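PDB 3ZLE: apical membrane antigen 1-like protein, soluble form, which may take part in host cell invasion, as a sporozoite paralogue of the apicomplexan surface antigen AMA1. Local coordinates for residues L182-F187 against N283-V288. Numbering follows the deposited sequence.
Sequences LTWACF and NDFWPV
Trp184 and Phe285 meet rim to rim. The six-membered end of the indole comes up to one edge of the phenyl ring, where Phe285 CD1 sits 4.1 Å from Trp184 CZ2 and equally far from Trp184 CH2. CD1 lies near the plane of the indole and CZ2 near that of the phenyl ring, so neither ring offers the other its face, and the two side chains cross at about a right angle. At Trp184 the first torsion (chi1 -79°) sets CG anti to the carbonyl carbon, and the indole extends from its loop toward 283-288. Phe285 starts out in the other direction: its CB points away, yet the ring turns back far enough for CD1 to reach the indole. The carbonyl of Asp284 approaches the same corner obliquely, with Asp284 O 4.1 Å from Trp184 CZ2. An inverse gamma turn is centred on Asp284, with a weak hydrogen bond from Phe285 N to Asn283 O at 2.9 Å. Two long loops of the AMA1 ectodomain are joined here, one leading into strand 187-191 and the other lying between helix 253-262 and strand 303-308. No hydrogen bond passes between the segments; the polar edge of the indole is instead satisfied by Asn281, whose O accepts from Trp184 NE1 while its N donates to Asp284 OD2. Lys280 adds a cation-pi contact to the indole, and Leu167 also packs against Trp184.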
loop_
_atom_site.group_PDB
_atom_site.type_symbol
_atom_site.label_atom_id
_atom_site.label_comp_id
_atom_site.label_asym_id
_atom_site.label_seq_id
_atom_site.Cartn_x
_atom_site.Cartn_y
_atom_site.Cartn_z
ATOM N N LEU A 182 18.190 -25.040 0.719
ATOM C CA LEU A 182 16.773 -24.675 0.809
ATOM C C LEU A 182 16.125 -24.397 -0.553
ATOM O O LEU A 182 16.732 -23.781 -1.443
ATOM C CB LEU A 182 16.546 -23.533 1.802
ATOM C CG LEU A 182 16.726 -23.899 3.290
ATOM C CD1 LEU A 182 16.839 -22.653 4.148
ATOM C CD2 LEU A 182 15.609 -24.791 3.828
ATOM N N THR A 183 14.945 -24.974 -0.756
ATOM C CA THR A 183 14.206 -24.821 -2.038
ATOM C C THR A 183 13.861 -23.356 -2.346
ATOM O O THR A 183 13.914 -22.913 -3.499
ATOM C CB THR A 183 12.889 -25.602 -1.998
ATOM O OG1 THR A 183 13.155 -26.986 -1.806
ATOM C CG2 THR A 183 12.089 -25.405 -3.243
ATOM N N TRP A 184 13.460 -22.631 -1.318
ATOM C CA TRP A 184 13.020 -21.235 -1.487
ATOM C C TRP A 184 14.007 -20.265 -0.872
ATOM O O TRP A 184 14.362 -20.400 0.285
ATOM C CB TRP A 184 11.688 -21.041 -0.766
ATOM C CG TRP A 184 10.516 -21.557 -1.518
ATOM C CD1 TRP A 184 9.939 -22.795 -1.393
ATOM C CD2 TRP A 184 9.650 -20.796 -2.374
ATOM N NE1 TRP A 184 8.818 -22.876 -2.189
ATOM C CE2 TRP A 184 8.622 -21.665 -2.807
ATOM C CE3 TRP A 184 9.675 -19.481 -2.862
ATOM C CZ2 TRP A 184 7.619 -21.257 -3.688
ATOM C CZ3 TRP A 184 8.662 -19.073 -3.743
ATOM C CH2 TRP A 184 7.658 -19.965 -4.146
ATOM N N ALA A 185 14.309 -19.192 -1.582
ATOM C CA ALA A 185 15.002 -18.081 -0.971
ATOM C C ALA A 185 14.003 -17.228 -0.203
ATOM O O ALA A 185 12.793 -17.269 -0.476
ATOM C CB ALA A 185 15.716 -17.250 -2.035
ATOM N N CYS A 186 14.504 -16.421 0.730
ATOM C CA CYS A 186 13.629 -15.619 1.572
ATOM C C CYS A 186 13.188 -14.403 0.792
ATOM O O CYS A 186 13.815 -14.030 -0.197
ATOM C CB CYS A 186 14.344 -15.142 2.840
ATOM S SG CYS A 186 14.944 -16.439 3.970
ATOM N N PHE A 187 12.165 -13.737 1.287
ATOM C CA PHE A 187 11.647 -12.576 0.632
ATOM C C PHE A 187 10.696 -11.817 1.528
ATOM O O PHE A 187 10.019 -12.393 2.404
ATOM C CB PHE A 187 11.003 -12.942 -0.725
ATOM C CG PHE A 187 9.847 -13.930 -0.617
ATOM C CD1 PHE A 187 8.559 -13.482 -0.302
ATOM C CD2 PHE A 187 10.027 -15.285 -0.953
ATOM C CE1 PHE A 187 7.482 -14.373 -0.240
ATOM C CE2 PHE A 187 8.951 -16.189 -0.905
ATOM C CZ PHE A 187 7.666 -15.722 -0.579
ATOM N N ASN A 283 6.466 -25.587 -4.980
ATOM C CA ASN A 283 5.321 -25.073 -5.694
ATOM C C ASN A 283 4.183 -24.679 -4.795
ATOM O O ASN A 283 3.057 -24.568 -5.237
ATOM C CB ASN A 283 4.867 -26.037 -6.779
ATOM C CG ASN A 283 4.423 -27.389 -6.224
ATOM O OD1 ASN A 283 4.555 -27.668 -5.035
ATOM N ND2 ASN A 283 3.906 -28.234 -7.098
ATOM N N ASP A 284 4.509 -24.364 -3.555
ATOM C CA ASP A 284 3.560 -23.780 -2.642
ATOM C C ASP A 284 3.406 -22.273 -2.889
ATOM O O ASP A 284 3.826 -21.455 -2.086
ATOM C CB ASP A 284 3.998 -24.067 -1.198
ATOM C CG ASP A 284 3.847 -25.543 -0.827
ATOM O OD1 ASP A 284 3.122 -26.269 -1.546
ATOM O OD2 ASP A 284 4.399 -25.957 0.213
ATOM N N PHE A 285 2.746 -21.935 -3.995
ATOM C CA PHE A 285 2.609 -20.562 -4.424
ATOM C C PHE A 285 1.648 -19.771 -3.562
ATOM O O PHE A 285 1.658 -18.567 -3.608
ATOM C CB PHE A 285 2.189 -20.494 -5.895
ATOM C CG PHE A 285 3.238 -21.000 -6.860
ATOM C CD1 PHE A 285 4.495 -21.399 -6.406
ATOM C CD2 PHE A 285 2.944 -21.145 -8.204
ATOM C CE1 PHE A 285 5.426 -21.928 -7.279
ATOM C CE2 PHE A 285 3.896 -21.621 -9.092
ATOM C CZ PHE A 285 5.143 -22.017 -8.629
ATOM N N TRP A 286 0.723 -20.457 -2.879
ATOM C CA TRP A 286 -0.304 -19.763 -2.099
ATOM C C TRP A 286 -0.257 -20.195 -0.631
ATOM O O TRP A 286 -0.236 -21.375 -0.338
ATOM C CB TRP A 286 -1.727 -19.992 -2.685
ATOM C CG TRP A 286 -1.880 -19.911 -4.239
ATOM C CD1 TRP A 286 -1.079 -19.248 -5.108
ATOM C CD2 TRP A 286 -2.959 -20.464 -5.032
ATOM N NE1 TRP A 286 -1.544 -19.394 -6.412
ATOM C CE2 TRP A 286 -2.657 -20.192 -6.393
ATOM C CE3 TRP A 286 -4.050 -21.295 -4.738
ATOM C CZ2 TRP A 286 -3.449 -20.650 -7.444
ATOM C CZ3 TRP A 286 -4.864 -21.740 -5.791
ATOM C CH2 TRP A 286 -4.561 -21.399 -7.135
ATOM N N PRO A 287 -0.322 -19.230 0.299
ATOM C CA PRO A 287 -0.279 -19.530 1.719
ATOM C C PRO A 287 -1.514 -20.304 2.137
ATOM O O PRO A 287 -2.633 -19.887 1.827
ATOM C CB PRO A 287 -0.283 -18.136 2.368
ATOM C CG PRO A 287 0.333 -17.254 1.332
ATOM C CD PRO A 287 -0.169 -17.788 0.033
ATOM N N VAL A 288 -1.332 -21.407 2.861
ATOM C CA VAL A 288 -2.512 -22.151 3.289
ATOM C C VAL A 288 -3.252 -21.448 4.421
ATOM O O VAL A 288 -2.637 -20.791 5.273
ATOM C CB VAL A 288 -2.290 -23.703 3.494
ATOM C CG1 VAL A 288 -0.855 -24.135 3.234
ATOM C CG2 VAL A 288 -2.834 -24.199 4.831
#